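PDB 5H4R: beta-1,3-1,4-glucanase from Caldicellulosiruptor sp. F32, which probably hydrolyses the glucosidic bonds of mixed-linkage beta-1,3-1,4-glucans such as lichenan, as a glycoside hydrolase of family 5. Local coordinates for residues A[234-239]-A[266-271]; A[42-47]-A[321-326]. The protein carries 1 engineered substitution. All coordinates share one frame; numbering follows the deposited sequence.

Contact 1: residues A[234-239]-A[266-271]; sequences SRYLMV and RIIISV
R266 lays its guanidinium flat on the ring of Y236: the planes differ by 1° and the centres are 4.5 Å apart. R266 CD adds a CH-pi contact, standing 3.5 Å from the centroid of that ring. A bend at chi2 (-71°) helps bring the chain over the ring, and R266 NH1 then reaches S234 O at 2.7 Å, with the N-H turned off the line to the oxygen (136°) and the donor above the carbonyl plane. From here the backbones pair in parallel. L237 N binds R266 O, I268 N meets L237 O at 2.7 Å in a nearly straight bond, V239 N takes I268 O, and S270 N closes on V239 O. These are the fifth and sixth strands of the eight-stranded TIM barrel, joined through helix 247-250 as a beta-alpha-beta unit. On one face M238 CG packs 3.7 Å from I268 CB, while I268 CD1 comes within 3.9 Å of Y236 CB. On the other, V239 CG2 and I267 CG2 touch at 3.7 Å, and L237 and V239 meet helix 205-226 outside the sheet. In the second shell, R235 turns away and gives hydrogen bonds to the carbonyls of Y177, N178 and L181.

Contact 2: residues A[42-47]-A[321-326]; sequences KFVKDM and PVVIGE. With BGC (beta-D-glucopyranose), chain B.
V44 directs its CB from helix 42-47 toward strand 322-326, and its two methyls carry most of the contact. CG1, anti to the backbone N (chi1 172°), comes to 3.8 Å from V322 O and also borders V323 CG2. CG2, on the other branch, meets P321 CB at 3.7 Å, the two side chains crossing at about a right angle, and lies 4.1 Å from V323 CG2. V323 CG2 is met by both V44 methyls and also by M47, which comes tip to tip from the same helix: a bend at chi3 (67°) brings M47 CE to 4.1 Å from V323 CG2, with SD hardly farther away. No hydrogen bond crosses between the segments, and they bury 169 Å² in total, with the axes 9.4 Å apart at closest approach. Hydrogen bonds from T356 OG1 and T96 OG1 to V44 O and M47 O tie the helix to the start of two further strands. At the far end of 321-326, E326 reaches out of the strand in an extended chain beyond CG, and its OE2 takes a hydrogen bond, 2.8 Å long, from O2 of a glucose unit of the bound cellotetraose. OE2 also forms a salt bridge with R98, and OE1 is hydrogen-bonded to Y274 OH, so both carboxylate oxygens are held. Here helix 39-47 packs across the N-terminal end of the TIM barrel, while E326, at the opposite end of the seventh strand, is placed like the nucleophile of family 5 glycosidases.

Strand 267-272 connects the two contacts: it is the second strand of contact 1 and the barrel neighbour of strand 322-327 in contact 2. I269 brackets the junction with two probable hydrogen bonds, I269 N to P321 O and V323 N to I269 O, each 2.9 Å. At the N-terminal end of the barrel strands the rings of Y236 and F43 stack, with Y236 CE1 3.5 Å from F43 CD1, so the closing helix reaches contact 1 as well. The centres of contact 1 and contact 2 are about 9 Å apart. Only contact 2 touches the sugar, through E326, beside H141, N187 and E370; in contact 1 the S270 side chain stays about 9 Å from a bound glucose unit.

Contact 1: residues A[234-239]-A[266-271]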
loop_
_atom_site.group_PDB
_atom_site.type_symbol
_atom_site.label_atom_id
_atom_site.label_comp_id
_atom_site.label_asym_id
_atom_site.label_seq_id
_atom_site.Cartn_x
_atom_site.Cartn_y
_atom_site.Cartn_z
ATOM N N SER A 234 3.578 -18.149 10.070
ATOM C CA SER A 234 2.133 -18.063 9.858
ATOM C C SER A 234 1.605 -16.640 9.673
ATOM O O SER A 234 0.397 -16.468 9.461
ATOM C CB SER A 234 1.406 -18.705 11.042
ATOM O OG SER A 234 1.910 -18.160 12.249
ATOM N N ARG A 235 2.460 -15.631 9.800
ATOM C CA ARG A 235 2.087 -14.237 9.590
ATOM C C ARG A 235 1.414 -14.049 8.236
ATOM O O ARG A 235 1.767 -14.709 7.256
ATOM C CB ARG A 235 3.379 -13.403 9.667
ATOM C CG ARG A 235 3.284 -11.954 9.410
ATOM C CD ARG A 235 4.637 -11.260 9.523
ATOM N NE ARG A 235 5.470 -11.689 10.639
ATOM C CZ ARG A 235 5.233 -11.415 11.914
ATOM N NH1 ARG A 235 4.142 -10.748 12.262
ATOM N NH2 ARG A 235 6.044 -11.876 12.853
ATOM N N TYR A 236 0.460 -13.121 8.170
ATOM C CA TYR A 236 -0.116 -12.754 6.877
ATOM C C TYR A 236 0.890 -11.966 6.054
ATOM O O TYR A 236 1.606 -11.108 6.576
ATOM C CB TYR A 236 -1.392 -11.927 7.057
ATOM C CG TYR A 236 -2.586 -12.728 7.512
ATOM C CD1 TYR A 236 -2.835 -12.932 8.868
ATOM C CD2 TYR A 236 -3.476 -13.282 6.594
ATOM C CE1 TYR A 236 -3.928 -13.651 9.300
ATOM C CE2 TYR A 236 -4.569 -14.023 7.018
ATOM C CZ TYR A 236 -4.786 -14.207 8.374
ATOM O OH TYR A 236 -5.858 -14.938 8.824
ATOM N N LEU A 237 0.902 -12.234 4.744
ATOM C CA LEU A 237 1.833 -11.648 3.794
ATOM C C LEU A 237 1.046 -11.118 2.608
ATOM O O LEU A 237 0.167 -11.808 2.093
ATOM C CB LEU A 237 2.827 -12.674 3.306
ATOM C CG LEU A 237 3.548 -13.515 4.337
ATOM C CD1 LEU A 237 4.400 -14.585 3.659
ATOM C CD2 LEU A 237 4.406 -12.615 5.216
ATOM N N MET A 238 1.380 -9.910 2.167
ATOM C CA MET A 238 0.726 -9.278 1.032
ATOM C C MET A 238 1.617 -9.367 -0.197
ATOM O O MET A 238 2.822 -9.131 -0.099
ATOM C CB MET A 238 0.408 -7.811 1.352
ATOM C CG MET A 238 -0.757 -7.612 2.311
ATOM S SD MET A 238 -0.915 -5.904 2.928
ATOM C CE MET A 238 -1.249 -4.996 1.401
ATOM N N VAL A 239 1.015 -9.687 -1.352
ATOM C CA VAL A 239 1.769 -9.732 -2.600
ATOM C C VAL A 239 0.993 -8.985 -3.670
ATOM O O VAL A 239 -0.232 -9.160 -3.787
ATOM C CB VAL A 239 2.049 -11.163 -3.075
ATOM C CG1 VAL A 239 2.998 -11.856 -2.106
ATOM C CG2 VAL A 239 0.755 -11.933 -3.251
ATOM N N ARG A 266 -3.012 -17.498 4.095
ATOM C CA ARG A 266 -2.304 -16.428 4.784
ATOM C C ARG A 266 -1.664 -15.455 3.802
ATOM O O ARG A 266 -0.870 -14.615 4.218
ATOM C CB ARG A 266 -1.246 -17.014 5.746
ATOM C CG ARG A 266 -1.827 -17.774 6.948
ATOM C CD ARG A 266 -2.485 -16.812 7.934
ATOM N NE ARG A 266 -3.259 -17.424 9.016
ATOM C CZ ARG A 266 -3.017 -17.293 10.314
ATOM N NH1 ARG A 266 -1.985 -16.594 10.776
ATOM N NH2 ARG A 266 -3.830 -17.874 11.170
ATOM N N ILE A 267 -1.999 -15.547 2.509
ATOM C CA ILE A 267 -1.495 -14.630 1.490
ATOM C C ILE A 267 -2.625 -13.687 1.104
ATOM O O ILE A 267 -3.714 -14.135 0.722
ATOM C CB ILE A 267 -0.962 -15.372 0.248
ATOM C CG1 ILE A 267 0.113 -16.409 0.613
ATOM C CG2 ILE A 267 -0.441 -14.365 -0.770
ATOM C CD1 ILE A 267 1.286 -15.862 1.296
ATOM N N ILE A 268 -2.355 -12.385 1.202
ATOM C CA ILE A 268 -3.314 -11.324 0.905
ATOM C C ILE A 268 -2.917 -10.695 -0.421
ATOM O O ILE A 268 -1.739 -10.396 -0.637
ATOM C CB ILE A 268 -3.326 -10.254 2.013
ATOM C CG1 ILE A 268 -3.745 -10.866 3.364
ATOM C CG2 ILE A 268 -4.224 -9.099 1.631
ATOM C CD1 ILE A 268 -3.628 -9.915 4.518
ATOM N N ILE A 269 -3.889 -10.493 -1.300
ATOM C CA ILE A 269 -3.633 -9.810 -2.568
ATOM C C ILE A 269 -3.577 -8.311 -2.306
ATOM O O ILE A 269 -4.484 -7.758 -1.681
ATOM C CB ILE A 269 -4.726 -10.127 -3.593
ATOM C CG1 ILE A 269 -4.890 -11.623 -3.817
ATOM C CG2 ILE A 269 -4.440 -9.419 -4.937
ATOM C CD1 ILE A 269 -3.660 -12.333 -4.231
ATOM N N SER A 270 -2.511 -7.668 -2.764
ATOM C CA SER A 270 -2.294 -6.234 -2.628
ATOM C C SER A 270 -2.614 -5.530 -3.940
ATOM O O SER A 270 -2.084 -5.905 -4.991
ATOM C CB SER A 270 -0.838 -5.943 -2.251
ATOM O OG SER A 270 -0.579 -4.554 -2.271
ATOM N N VAL A 271 -3.455 -4.496 -3.875
ATOM C CA VAL A 271 -3.688 -3.644 -5.037
ATOM C C VAL A 271 -3.653 -2.184 -4.592
ATOM O O VAL A 271 -3.967 -1.844 -3.446
ATOM C CB VAL A 271 -5.029 -3.921 -5.757
ATOM C CG1 VAL A 271 -5.161 -5.371 -6.135
ATOM C CG2 VAL A 271 -6.191 -3.499 -4.925
#

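Contact 2: residues A[42-47]-A[321-326]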
loop_
_atom_site.group_PDB
_atom_site.type_symbol
_atom_site.label_atom_id
_atom_site.label_comp_id
_atom_site.label_asym_id
_atom_site.label_seq_id
_atom_site.Cartn_x
_atom_site.Cartn_y
_atom_site.Cartn_z
ATOM N N LYS A 42 -12.053 -12.270 8.171
ATOM C CA LYS A 42 -12.293 -11.616 9.460
ATOM C C LYS A 42 -11.110 -10.726 9.845
ATOM O O LYS A 42 -11.302 -9.632 10.395
ATOM C CB LYS A 42 -12.561 -12.652 10.535
ATOM C CG LYS A 42 -13.851 -13.394 10.344
ATOM C CD LYS A 42 -14.006 -14.445 11.427
ATOM C CE LYS A 42 -15.247 -15.268 11.237
ATOM N NZ LYS A 42 -15.272 -16.382 12.220
ATOM N N PHE A 43 -9.889 -11.200 9.566
ATOM C CA PHE A 43 -8.667 -10.419 9.764
ATOM C C PHE A 43 -8.712 -9.116 8.976
ATOM O O PHE A 43 -8.514 -8.025 9.535
ATOM C CB PHE A 43 -7.473 -11.292 9.339
ATOM C CG PHE A 43 -6.088 -10.674 9.556
ATOM C CD1 PHE A 43 -5.383 -10.871 10.746
ATOM C CD2 PHE A 43 -5.478 -9.957 8.542
ATOM C CE1 PHE A 43 -4.107 -10.339 10.910
ATOM C CE2 PHE A 43 -4.210 -9.414 8.713
ATOM C CZ PHE A 43 -3.528 -9.615 9.894
ATOM N N VAL A 44 -8.997 -9.202 7.671
ATOM C CA VAL A 44 -9.073 -8.003 6.841
ATOM C C VAL A 44 -10.157 -7.059 7.346
ATOM O O VAL A 44 -9.972 -5.839 7.361
ATOM C CB VAL A 44 -9.307 -8.382 5.371
ATOM C CG1 VAL A 44 -9.582 -7.120 4.545
ATOM C CG2 VAL A 44 -8.067 -9.100 4.845
ATOM N N LYS A 45 -11.311 -7.594 7.741
ATOM C CA LYS A 45 -12.349 -6.733 8.306
ATOM C C LYS A 45 -11.854 -6.013 9.557
ATOM O O LYS A 45 -12.101 -4.813 9.729
ATOM C CB LYS A 45 -13.606 -7.540 8.615
ATOM C CG LYS A 45 -14.773 -6.687 9.107
ATOM C CD LYS A 45 -16.039 -7.537 9.218
ATOM C CE LYS A 45 -17.204 -6.736 9.790
ATOM N NZ LYS A 45 -17.767 -5.754 8.815
ATOM N N ASP A 46 -11.114 -6.711 10.413
ATOM C CA ASP A 46 -10.650 -6.115 11.665
ATOM C C ASP A 46 -9.603 -5.036 11.415
ATOM O O ASP A 46 -9.456 -4.119 12.230
ATOM C CB ASP A 46 -10.081 -7.194 12.594
ATOM C CG ASP A 46 -9.990 -6.733 14.027
ATOM O OD1 ASP A 46 -11.024 -6.262 14.559
ATOM O OD2 ASP A 46 -8.893 -6.844 14.627
ATOM N N MET A 47 -8.853 -5.140 10.320
ATOM C CA MET A 47 -7.954 -4.051 9.929
ATOM C C MET A 47 -8.699 -2.739 9.760
ATOM O O MET A 47 -8.116 -1.678 9.995
ATOM C CB MET A 47 -7.234 -4.402 8.642
ATOM C CG MET A 47 -6.232 -5.556 8.784
ATOM S SD MET A 47 -5.585 -6.120 7.185
ATOM C CE MET A 47 -4.639 -4.661 6.692
ATOM N N PRO A 321 -8.223 -13.216 0.693
ATOM C CA PRO A 321 -8.278 -11.824 1.135
ATOM C C PRO A 321 -7.559 -10.862 0.201
ATOM O O PRO A 321 -6.544 -11.192 -0.414
ATOM C CB PRO A 321 -7.571 -11.870 2.494
ATOM C CG PRO A 321 -6.601 -13.004 2.354
ATOM C CD PRO A 321 -7.359 -14.039 1.574
ATOM N N VAL A 322 -8.112 -9.654 0.133
ATOM C CA VAL A 322 -7.639 -8.544 -0.693
ATOM C C VAL A 322 -7.591 -7.278 0.153
ATOM O O VAL A 322 -8.565 -6.960 0.843
ATOM C CB VAL A 322 -8.582 -8.316 -1.888
ATOM C CG1 VAL A 322 -8.164 -7.092 -2.662
ATOM C CG2 VAL A 322 -8.680 -9.556 -2.782
ATOM N N VAL A 323 -6.477 -6.536 0.072
ATOM C CA VAL A 323 -6.337 -5.243 0.730
ATOM C C VAL A 323 -5.930 -4.212 -0.318
ATOM O O VAL A 323 -5.005 -4.454 -1.102
ATOM C CB VAL A 323 -5.315 -5.304 1.879
ATOM C CG1 VAL A 323 -4.914 -3.915 2.374
ATOM C CG2 VAL A 323 -5.871 -6.128 3.030
ATOM N N ILE A 324 -6.615 -3.070 -0.325
ATOM C CA ILE A 324 -6.229 -1.930 -1.144
ATOM C C ILE A 324 -5.256 -1.117 -0.294
ATOM O O ILE A 324 -5.644 -0.397 0.620
ATOM C CB ILE A 324 -7.450 -1.123 -1.600
ATOM C CG1 ILE A 324 -8.307 -1.952 -2.550
ATOM C CG2 ILE A 324 -7.032 0.197 -2.221
ATOM C CD1 ILE A 324 -9.648 -1.336 -2.837
ATOM N N GLY A 325 -3.958 -1.301 -0.548
ATOM C CA GLY A 325 -2.951 -0.704 0.297
ATOM C C GLY A 325 -2.768 0.785 0.097
ATOM O O GLY A 325 -2.159 1.437 0.948
ATOM N N GLU A 326 -3.222 1.311 -1.038
ATOM C CA GLU A 326 -3.171 2.753 -1.308
ATOM C C GLU A 326 -4.362 3.162 -2.155
ATOM O O GLU A 326 -4.632 2.540 -3.190
ATOM C CB GLU A 326 -1.899 3.186 -2.056
ATOM C CG GLU A 326 -0.598 3.004 -1.329
ATOM C CD GLU A 326 0.604 3.440 -2.152
ATOM O OE1 GLU A 326 0.425 4.257 -3.098
ATOM O OE2 GLU A 326 1.736 2.970 -1.857
HETATM C C2 BGC B . 3.193 5.013 -4.829
HETATM C C3 BGC B . 3.368 6.142 -3.829
HETATM C C4 BGC B . 2.941 7.424 -4.521
HETATM C C5 BGC B . 1.421 7.328 -4.630
HETATM C C6 BGC B . 0.813 8.554 -5.323
HETATM C C1 BGC B . 1.986 5.194 -5.767
HETATM O O2 BGC B . 3.148 3.750 -4.134
HETATM O O3 BGC B . 4.744 6.176 -3.466
HETATM O O4 BGC B . 3.300 8.522 -3.688
HETATM O O5 BGC B . 1.018 6.147 -5.325
HETATM O O6 BGC B . 1.433 8.861 -6.576
#